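Local coordinates for protein AraC family transcriptional regulator (Vibrio cholerae, PDB 5SUX) that probably activates virulence gene transcription, including that of the toxin-coregulated pilus, by binding DNA through an AraC-type helix-turn-helix domain, with a small-molecule acid bound in its cupin-like domain, at residues 31-36 with 57-62; 7-12 with 82-87. All coordinates share one frame; numbering follows the deposited sequence.

Contact 1: residues 31-36 with 57-62; sequences KMFWID and SIILLK. With 70H ((3E)-4-(8-methylnaphthalen-1-yl)but-3-enoic acid), chain B.
With its CG lodged between the backbone N and the carbonyl carbon (chi1 66°), Phe-33 lays its ring alongside Ile-59, its partner on the neighbouring antiparallel strand. Ile-59 CB stands over one face, 3.7 Å from the ring centroid in a CH-pi contact, and Ile-59 CG2 comes to 3.4 Å from Phe-33 CZ. The opposite face carries the naphthalene of the bound butenoic acid, whose C17 sits over the ring centre, while Leu-61 CD1 lies at the edge in the ring plane. The aromatic ring is thus held from both faces. Lys-31 runs extended as far as a bend at chi4 (-71°), which carries NZ to within 2.7 Å of ligand O13 for a hydrogen bond; Asn-28 also binds this ammonium.

On the opposite face of the sheet from Phe-33, Met-32 CB and CE both touch Leu-60 CD1, each at 3.6 Å, and Ile-58 CD1 meets Trp-34 CB; helices 121-131 and 141-159 cover this side. Paired backbone bonds join Phe-33 to Ile-59 and Lys-31 to Leu-61, and past them a water bridges Ile-35 N and Ser-57 O. One face toward ligand and the other toward helices is an arrangement consistent with the pocket wall of a cupin-like beta domain.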
ATOM      1  N   LYS A  31      -1.424   3.751  -0.973  1.00 23.87           N
ATOM      2  CA  LYS A  31      -0.182   3.957  -1.697  1.00 24.86           C
ATOM      3  C   LYS A  31      -0.479   4.217  -3.164  1.00 28.47           C
ATOM      4  O   LYS A  31      -1.514   3.801  -3.692  1.00 28.50           O
ATOM      5  CB  LYS A  31       0.755   2.746  -1.581  1.00 20.87           C
ATOM      6  CG  LYS A  31       1.252   2.460  -0.177  1.00 30.04           C
ATOM      7  CD  LYS A  31       2.148   1.234  -0.161  1.00 34.35           C
ATOM      8  CE  LYS A  31       2.199   0.603   1.220  1.00 37.70           C
ATOM      9  NZ  LYS A  31       2.954   1.445   2.188  1.00 36.72           N
ATOM     10  N   MET A  32       0.445   4.915  -3.815  1.00 26.87           N
ATOM     11  CA  MET A  32       0.426   5.070  -5.259  1.00 27.50           C
ATOM     12  C   MET A  32       1.860   5.094  -5.758  1.00 30.08           C
ATOM     13  O   MET A  32       2.763   5.567  -5.062  1.00 24.80           O
ATOM     14  CB  MET A  32      -0.317   6.338  -5.699  1.00 28.21           C
ATOM     15  CG  MET A  32       0.124   7.612  -5.005  1.00 41.00           C
ATOM     16  SD  MET A  32      -1.022   8.971  -5.310  1.00 48.03           S
ATOM     17  CE  MET A  32      -2.483   8.362  -4.481  1.00 38.73           C
ATOM     18  N   PHE A  33       2.071   4.563  -6.960  1.00 25.27           N
ATOM     19  CA  PHE A  33       3.403   4.556  -7.540  1.00 27.52           C
ATOM     20  C   PHE A  33       3.325   4.734  -9.050  1.00 27.79           C
ATOM     21  O   PHE A  33       2.283   4.521  -9.675  1.00 25.37           O
ATOM     22  CB  PHE A  33       4.182   3.276  -7.176  1.00 21.58           C
ATOM     23  CG  PHE A  33       3.615   2.008  -7.757  1.00 22.90           C
ATOM     24  CD1 PHE A  33       2.735   1.229  -7.023  1.00 20.73           C
ATOM     25  CD2 PHE A  33       3.997   1.573  -9.017  1.00 21.61           C
ATOM     26  CE1 PHE A  33       2.229   0.050  -7.545  1.00 22.76           C
ATOM     27  CE2 PHE A  33       3.492   0.399  -9.545  1.00 18.12           C
ATOM     28  CZ  PHE A  33       2.611  -0.366  -8.807  1.00 20.94           C
ATOM     29  N   TRP A  34       4.456   5.144  -9.621  1.00 22.91           N
ATOM     30  CA  TRP A  34       4.592   5.373 -11.051  1.00 24.72           C
ATOM     31  C   TRP A  34       6.073   5.355 -11.395  1.00 26.76           C
ATOM     32  O   TRP A  34       6.933   5.507 -10.522  1.00 27.86           O
ATOM     33  CB  TRP A  34       3.959   6.704 -11.475  1.00 25.68           C
ATOM     34  CG  TRP A  34       4.659   7.913 -10.918  1.00 29.88           C
ATOM     35  CD1 TRP A  34       5.583   8.693 -11.554  1.00 29.79           C
ATOM     36  CD2 TRP A  34       4.493   8.475  -9.611  1.00 33.24           C
ATOM     37  NE1 TRP A  34       6.000   9.706 -10.724  1.00 33.37           N
ATOM     38  CE2 TRP A  34       5.347   9.593  -9.525  1.00 33.49           C
ATOM     39  CE3 TRP A  34       3.707   8.140  -8.505  1.00 37.17           C
ATOM     40  CZ2 TRP A  34       5.434  10.378  -8.378  1.00 39.09           C
ATOM     41  CZ3 TRP A  34       3.795   8.920  -7.368  1.00 35.25           C
ATOM     42  CH2 TRP A  34       4.650  10.026  -7.314  1.00 36.64           C
ATOM     43  N   ILE A  35       6.362   5.168 -12.677  1.00 27.28           N
ATOM     44  CA  ILE A  35       7.732   5.209 -13.174  1.00 31.09           C
ATOM     45  C   ILE A  35       7.980   6.576 -13.794  1.00 36.61           C
ATOM     46  O   ILE A  35       7.058   7.240 -14.282  1.00 33.63           O
ATOM     47  CB  ILE A  35       8.008   4.072 -14.180  1.00 32.10           C
ATOM     48  CG1 ILE A  35       7.161   4.244 -15.442  1.00 28.69           C
ATOM     49  CG2 ILE A  35       7.739   2.717 -13.536  1.00 22.93           C
ATOM     50  CD1 ILE A  35       7.388   3.160 -16.473  1.00 23.60           C
ATOM     51  N   ASP A  36       9.241   7.010 -13.766  1.00 33.93           N
ATOM     52  CA  ASP A  36       9.591   8.339 -14.248  1.00 36.03           C
ATOM     53  C   ASP A  36       9.885   8.375 -15.741  1.00 33.09           C
ATOM     54  O   ASP A  36       9.847   9.457 -16.339  1.00 30.67           O
ATOM     55  CB  ASP A  36      10.800   8.884 -13.478  1.00 36.72           C
ATOM     56  CG  ASP A  36      12.094   8.166 -13.825  1.00 39.33           C
ATOM     57  OD1 ASP A  36      12.043   7.007 -14.291  1.00 39.71           O
ATOM     58  OD2 ASP A  36      13.171   8.767 -13.628  1.00 46.81           O
ATOM     59  N   SER A  57       1.323   6.596 -16.189  1.00 29.96           N
ATOM     60  CA  SER A  57       0.464   5.625 -15.523  1.00 33.27           C
ATOM     61  C   SER A  57       0.663   5.715 -14.014  1.00 30.83           C
ATOM     62  O   SER A  57       1.774   5.510 -13.516  1.00 35.97           O
ATOM     63  CB  SER A  57       0.770   4.213 -16.018  1.00 27.77           C
ATOM     64  OG  SER A  57       0.772   4.154 -17.433  1.00 29.25           O
ATOM     65  N   ILE A  58      -0.414   6.014 -13.292  1.00 23.27           N
ATOM     66  CA  ILE A  58      -0.405   6.056 -11.835  1.00 25.80           C
ATOM     67  C   ILE A  58      -1.140   4.823 -11.329  1.00 31.36           C
ATOM     68  O   ILE A  58      -2.300   4.591 -11.694  1.00 25.69           O
ATOM     69  CB  ILE A  58      -1.057   7.342 -11.303  1.00 32.14           C
ATOM     70  CG1 ILE A  58      -0.414   8.573 -11.944  1.00 42.70           C
ATOM     71  CG2 ILE A  58      -0.942   7.411  -9.786  1.00 28.27           C
ATOM     72  CD1 ILE A  58       1.020   8.798 -11.538  1.00 48.83           C
ATOM     73  N   ILE A  59      -0.475   4.031 -10.491  1.00 20.81           N
ATOM     74  CA  ILE A  59      -1.042   2.800  -9.949  1.00 23.25           C
ATOM     75  C   ILE A  59      -1.410   3.045  -8.494  1.00 26.04           C
ATOM     76  O   ILE A  59      -0.558   3.444  -7.691  1.00 26.72           O
ATOM     77  CB  ILE A  59      -0.070   1.619 -10.076  1.00 27.07           C
ATOM     78  CG1 ILE A  59       0.293   1.384 -11.542  1.00 30.99           C
ATOM     79  CG2 ILE A  59      -0.690   0.363  -9.483  1.00 25.23           C
ATOM     80  CD1 ILE A  59      -0.844   0.820 -12.350  1.00 36.36           C
ATOM     81  N   LEU A  60      -2.671   2.792  -8.151  1.00 24.07           N
ATOM     82  CA  LEU A  60      -3.191   2.998  -6.807  1.00 27.05           C
ATOM     83  C   LEU A  60      -3.355   1.655  -6.107  1.00 26.51           C
ATOM     84  O   LEU A  60      -3.871   0.699  -6.695  1.00 24.15           O
ATOM     85  CB  LEU A  60      -4.542   3.728  -6.835  1.00 30.60           C
ATOM     86  CG  LEU A  60      -4.692   5.112  -7.480  1.00 40.10           C
ATOM     87  CD1 LEU A  60      -3.629   6.072  -6.981  1.00 45.51           C
ATOM     88  CD2 LEU A  60      -4.699   5.056  -9.010  1.00 44.17           C
ATOM     89  N   LEU A  61      -2.922   1.588  -4.850  1.00 23.22           N
ATOM     90  CA  LEU A  61      -3.031   0.380  -4.040  1.00 20.27           C
ATOM     91  C   LEU A  61      -3.917   0.662  -2.835  1.00 24.94           C
ATOM     92  O   LEU A  61      -3.640   1.580  -2.055  1.00 22.33           O
ATOM     93  CB  LEU A  61      -1.652  -0.111  -3.589  1.00 24.58           C
ATOM     94  CG  LEU A  61      -0.662  -0.437  -4.711  1.00 26.53           C
ATOM     95  CD1 LEU A  61       0.670  -0.898  -4.134  1.00 21.32           C
ATOM     96  CD2 LEU A  61      -1.234  -1.483  -5.658  1.00 20.45           C
ATOM     97  N   LYS A  62      -4.966  -0.139  -2.678  1.00 25.33           N
ATOM     98  CA  LYS A  62      -5.995   0.119  -1.680  1.00 26.59           C
ATOM     99  C   LYS A  62      -5.537  -0.305  -0.289  1.00 27.20           C
ATOM    100  O   LYS A  62      -4.923  -1.361  -0.116  1.00 19.95           O
ATOM    101  CB  LYS A  62      -7.277  -0.621  -2.058  1.00 30.76           C
ATOM    102  CG  LYS A  62      -8.500  -0.257  -1.239  1.00 39.78           C
ATOM    103  CD  LYS A  62      -9.640  -1.222  -1.538  1.00 49.09           C
ATOM    104  CE  LYS A  62     -10.989  -0.528  -1.483  1.00 60.89           C
ATOM    105  NZ  LYS A  62     -11.954  -1.226  -0.590  1.00 68.98           N
TER
HETATM  106  C10 70H B 301       7.722  -1.129  -0.608  1.00 51.76           C
HETATM  107  C11 70H B 301       6.930  -1.186   0.682  1.00 51.99           C
HETATM  108  C12 70H B 301       6.216   0.122   0.944  1.00 56.61           C
HETATM  109  C15 70H B 301       7.824  -0.920  -6.831  1.00 33.08           C
HETATM  110  C01 70H B 301       4.778  -0.872  -3.800  1.00 26.42           C
HETATM  111  C02 70H B 301       5.943  -0.906  -4.776  1.00 30.08           C
HETATM  112  C03 70H B 301       7.344  -1.088  -4.433  1.00 33.54           C
HETATM  113  C04 70H B 301       8.241  -1.090  -5.479  1.00 36.87           C
HETATM  114  C05 70H B 301       9.641  -1.260  -5.272  1.00 35.12           C
HETATM  115  C06 70H B 301      10.146  -1.435  -3.999  1.00 33.81           C
HETATM  116  C07 70H B 301       9.264  -1.439  -2.924  1.00 40.69           C
HETATM  117  C08 70H B 301       7.893  -1.272  -3.096  1.00 44.47           C
HETATM  118  C09 70H B 301       7.107  -1.314  -1.795  1.00 49.15           C
HETATM  119  O13 70H B 301       5.265   0.157   1.765  1.00 60.51           O
HETATM  120  O14 70H B 301       6.572   1.175   0.351  1.00 55.53           O
HETATM  121  C16 70H B 301       6.488  -0.747  -7.139  1.00 39.16           C
HETATM  122  C17 70H B 301       5.561  -0.742  -6.106  1.00 29.66           C
HETATM  123  O   HOH W   1       4.106   4.526 -14.216  1.00 31.10           O

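Contact 2: residues 7-12 with 82-87; sequences FQTNVY and SVITIS. With 70H ((3E)-4-(8-methylnaphthalen-1-yl)but-3-enoic acid), chain B.
An antiparallel strand pair at the margin of the cupin-like domain's five-stranded sheet brings Tyr-12 against Val-83 beside the bound acid. Tyr-12 offers one ring face to the ligand's naphthalene, with C06 about 3.5 Å above the plane and over the ring centre, while Val-83 CG2 approaches the edge in plane, 3.7 Å from Tyr-12 CE2. The phenol oxygen is hydrogen-bonded to Tyr-266, so the same side chain links the ligand to helix 263-269 near the C terminus, in the part of the chain assigned to the AraC-type DNA-binding family.

On the other face of the sheet, Phe-7 packs against Ile-84 and Ile-86, its CD1 being 3.9 Å from Ile-84 CG2; Phe-148 of helix 141-159 and Phe-90 add ring contacts. Farther along, Thr-9 CG2 lies beside Ile-84 CG1. Reciprocal backbone bonds join Gln-8 to Thr-85 and Asn-10 to Val-83, and the intervening CA-H groups of Thr-9 and Ile-84 lean on carbonyl oxygens of the facing strand.

Polar side chains gather on the ligand side. Gln-8, bent at chi2 (-78°), turns its amide along its own strand toward Asn-10, and a water joins Gln-8 OE1 and Thr-85 OG1; Lys-230 is a further partner of OE1. Gln-8 NE2 donates to Asn-10 OD1 at 2.6 Å, the oxygen lying in the Gln-8 amide plane but the donor standing above the carbonyl plane of Asn-10.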
ATOM      1  N   PHE A   7       2.676  12.567   4.049  1.00 36.67           N
ATOM      2  CA  PHE A   7       3.112  11.651   3.008  1.00 44.48           C
ATOM      3  C   PHE A   7       4.472  11.071   3.363  1.00 42.90           C
ATOM      4  O   PHE A   7       5.333  11.770   3.906  1.00 39.89           O
ATOM      5  CB  PHE A   7       3.194  12.350   1.643  1.00 44.08           C
ATOM      6  CG  PHE A   7       1.939  13.082   1.258  1.00 42.36           C
ATOM      7  CD1 PHE A   7       0.918  12.427   0.590  1.00 38.33           C
ATOM      8  CD2 PHE A   7       1.784  14.425   1.561  1.00 44.45           C
ATOM      9  CE1 PHE A   7      -0.238  13.097   0.233  1.00 42.64           C
ATOM     10  CE2 PHE A   7       0.630  15.101   1.205  1.00 47.32           C
ATOM     11  CZ  PHE A   7      -0.382  14.435   0.541  1.00 41.98           C
ATOM     12  N   GLN A   8       4.655   9.791   3.055  1.00 35.54           N
ATOM     13  CA  GLN A   8       5.949   9.127   3.135  1.00 35.65           C
ATOM     14  C   GLN A   8       6.313   8.655   1.735  1.00 39.22           C
ATOM     15  O   GLN A   8       5.500   8.010   1.065  1.00 36.39           O
ATOM     16  CB  GLN A   8       5.915   7.955   4.122  1.00 33.11           C
ATOM     17  CG  GLN A   8       7.286   7.395   4.487  1.00 42.05           C
ATOM     18  CD  GLN A   8       7.866   6.499   3.409  1.00 39.91           C
ATOM     19  OE1 GLN A   8       7.131   5.823   2.687  1.00 39.34           O
ATOM     20  NE2 GLN A   8       9.189   6.491   3.292  1.00 39.57           N
ATOM     21  N   THR A   9       7.526   8.983   1.292  1.00 35.91           N
ATOM     22  CA  THR A   9       7.908   8.810  -0.102  1.00 33.22           C
ATOM     23  C   THR A   9       9.248   8.096  -0.218  1.00 38.41           C
ATOM     24  O   THR A   9      10.134   8.256   0.627  1.00 30.19           O
ATOM     25  CB  THR A   9       7.986  10.162  -0.825  1.00 41.91           C
ATOM     26  OG1 THR A   9       8.939  11.003  -0.161  1.00 49.17           O
ATOM     27  CG2 THR A   9       6.626  10.848  -0.823  1.00 35.10           C
ATOM     28  N   ASN A  10       9.382   7.311  -1.286  1.00 28.38           N
ATOM     29  CA  ASN A  10      10.617   6.607  -1.602  1.00 29.05           C
ATOM     30  C   ASN A  10      10.753   6.509  -3.115  1.00 31.38           C
ATOM     31  O   ASN A  10       9.755   6.495  -3.842  1.00 30.25           O
ATOM     32  CB  ASN A  10      10.654   5.204  -0.980  1.00 31.55           C
ATOM     33  CG  ASN A  10      10.828   5.234   0.526  1.00 31.05           C
ATOM     34  OD1 ASN A  10       9.889   4.973   1.275  1.00 36.90           O
ATOM     35  ND2 ASN A  10      12.037   5.551   0.974  1.00 34.50           N
ATOM     36  N   VAL A  11      11.998   6.447  -3.582  1.00 25.43           N
ATOM     37  CA  VAL A  11      12.309   6.276  -4.997  1.00 26.03           C
ATOM     38  C   VAL A  11      13.240   5.082  -5.137  1.00 28.20           C
ATOM     39  O   VAL A  11      14.273   5.014  -4.463  1.00 30.96           O
ATOM     40  CB  VAL A  11      12.950   7.538  -5.605  1.00 27.79           C
ATOM     41  CG1 VAL A  11      13.335   7.293  -7.056  1.00 25.21           C
ATOM     42  CG2 VAL A  11      12.001   8.716  -5.502  1.00 30.76           C
ATOM     43  N   TYR A  12      12.876   4.145  -6.012  1.00 24.34           N
ATOM     44  CA  TYR A  12      13.625   2.914  -6.221  1.00 25.97           C
ATOM     45  C   TYR A  12      14.109   2.842  -7.662  1.00 32.68           C
ATOM     46  O   TYR A  12      13.430   3.318  -8.577  1.00 38.63           O
ATOM     47  CB  TYR A  12      12.764   1.688  -5.905  1.00 22.22           C
ATOM     48  CG  TYR A  12      12.139   1.713  -4.531  1.00 26.31           C
ATOM     49  CD1 TYR A  12      12.843   1.264  -3.422  1.00 31.28           C
ATOM     50  CD2 TYR A  12      10.845   2.180  -4.343  1.00 27.14           C
ATOM     51  CE1 TYR A  12      12.276   1.281  -2.162  1.00 31.13           C
ATOM     52  CE2 TYR A  12      10.269   2.200  -3.087  1.00 30.20           C
ATOM     53  CZ  TYR A  12      10.988   1.749  -2.000  1.00 31.16           C
ATOM     54  OH  TYR A  12      10.420   1.767  -0.745  1.00 29.22           O
ATOM     55  N   SER A  82       8.704   5.744  -8.150  1.00 23.88           N
ATOM     56  CA  SER A  82       8.370   6.584  -7.006  1.00 26.33           C
ATOM     57  C   SER A  82       7.158   6.001  -6.295  1.00 27.36           C
ATOM     58  O   SER A  82       6.156   5.686  -6.940  1.00 30.19           O
ATOM     59  CB  SER A  82       8.079   8.018  -7.451  1.00 26.55           C
ATOM     60  OG  SER A  82       9.197   8.587  -8.110  1.00 26.19           O
ATOM     61  N   VAL A  83       7.251   5.856  -4.976  1.00 22.63           N
ATOM     62  CA  VAL A  83       6.165   5.313  -4.166  1.00 26.76           C
ATOM     63  C   VAL A  83       5.804   6.333  -3.096  1.00 30.19           C
ATOM     64  O   VAL A  83       6.675   6.785  -2.344  1.00 29.28           O
ATOM     65  CB  VAL A  83       6.546   3.965  -3.525  1.00 25.90           C
ATOM     66  CG1 VAL A  83       5.365   3.393  -2.751  1.00 26.39           C
ATOM     67  CG2 VAL A  83       7.020   2.982  -4.585  1.00 29.23           C
ATOM     68  N   ILE A  84       4.526   6.696  -3.033  1.00 25.83           N
ATOM     69  CA  ILE A  84       4.002   7.595  -2.011  1.00 24.57           C
ATOM     70  C   ILE A  84       3.089   6.797  -1.096  1.00 26.12           C
ATOM     71  O   ILE A  84       2.207   6.070  -1.569  1.00 29.23           O
ATOM     72  CB  ILE A  84       3.243   8.783  -2.629  1.00 37.04           C
ATOM     73  CG1 ILE A  84       4.180   9.655  -3.461  1.00 40.99           C
ATOM     74  CG2 ILE A  84       2.577   9.615  -1.541  1.00 34.16           C
ATOM     75  CD1 ILE A  84       3.484  10.830  -4.113  1.00 46.37           C
ATOM     76  N   THR A  85       3.300   6.927   0.210  1.00 24.23           N
ATOM     77  CA  THR A  85       2.408   6.365   1.214  1.00 23.11           C
ATOM     78  C   THR A  85       1.694   7.509   1.918  1.00 30.61           C
ATOM     79  O   THR A  85       2.343   8.417   2.448  1.00 32.51           O
ATOM     80  CB  THR A  85       3.175   5.507   2.224  1.00 33.94           C
ATOM     81  OG1 THR A  85       3.922   4.501   1.529  1.00 32.43           O
ATOM     82  CG2 THR A  85       2.209   4.834   3.190  1.00 31.79           C
ATOM     83  N   ILE A  86       0.365   7.470   1.915  1.00 31.22           N
ATOM     84  CA  ILE A  86      -0.457   8.562   2.424  1.00 32.77           C
ATOM     85  C   ILE A  86      -0.925   8.217   3.830  1.00 33.80           C
ATOM     86  O   ILE A  86      -1.522   7.155   4.051  1.00 38.39           O
ATOM     87  CB  ILE A  86      -1.652   8.835   1.496  1.00 31.54           C
ATOM     88  CG1 ILE A  86      -1.177   8.963   0.048  1.00 32.12           C
ATOM     89  CG2 ILE A  86      -2.371  10.097   1.923  1.00 28.16           C
ATOM     90  CD1 ILE A  86      -2.305   9.073  -0.949  1.00 33.75           C
ATOM     91  N   SER A  87      -0.663   9.113   4.778  1.00 34.17           N
ATOM     92  CA  SER A  87      -1.024   8.868   6.168  1.00 35.99           C
ATOM     93  C   SER A  87      -2.538   8.840   6.343  1.00 35.85           C
ATOM     94  O   SER A  87      -3.285   9.499   5.614  1.00 28.94           O
ATOM     95  CB  SER A  87      -0.419   9.938   7.075  1.00 40.73           C
ATOM     96  OG  SER A  87      -1.176  11.135   7.022  1.00 44.12           O
TER
HETATM   97  C10 70H B 301       7.722  -1.129  -0.608  1.00 51.76           C
HETATM   98  C11 70H B 301       6.930  -1.186   0.682  1.00 51.99           C
HETATM   99  C12 70H B 301       6.216   0.122   0.944  1.00 56.61           C
HETATM  100  C15 70H B 301       7.824  -0.920  -6.831  1.00 33.08           C
HETATM  101  C01 70H B 301       4.778  -0.872  -3.800  1.00 26.42           C
HETATM  102  C02 70H B 301       5.943  -0.906  -4.776  1.00 30.08           C
HETATM  103  C03 70H B 301       7.344  -1.088  -4.433  1.00 33.54           C
HETATM  104  C04 70H B 301       8.241  -1.090  -5.479  1.00 36.87           C
HETATM  105  C05 70H B 301       9.641  -1.260  -5.272  1.00 35.12           C
HETATM  106  C06 70H B 301      10.146  -1.435  -3.999  1.00 33.81           C
HETATM  107  C07 70H B 301       9.264  -1.439  -2.924  1.00 40.69           C
HETATM  108  C08 70H B 301       7.893  -1.272  -3.096  1.00 44.47           C
HETATM  109  C09 70H B 301       7.107  -1.314  -1.795  1.00 49.15           C
HETATM  110  O13 70H B 301       5.265   0.157   1.765  1.00 60.51           O
HETATM  111  O14 70H B 301       6.572   1.175   0.351  1.00 55.53           O
HETATM  112  C16 70H B 301       6.488  -0.747  -7.139  1.00 39.16           C
HETATM  113  C17 70H B 301       5.561  -0.742  -6.106  1.00 29.66           C
HETATM  114  O   HOH W   2       6.377   5.083   0.303  1.00 31.37           O

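In the fold
From the N terminus, strand 7-14 comes first and pairs with strand 79-86 in contact 2, closing a loop of 69 intervening residues. Contact 1 lies wholly within that loop: strand 31-35 pairs with 57-61 after the hairpin strands 40-44 and 49-53, which belong to the second sheet. The two contacts do not cross; they meet side by side, because strand 79-86 inserts between 7-14 and 31-35, with Met-32 O about 2.9 Å from Ile-84 N in a probable hydrogen bond. Four neighbouring strands of one sheet are thereby joined, and 114-118 completes its far edge. Both contacts touch the ligand, and helices 121-131 and 141-159 back them.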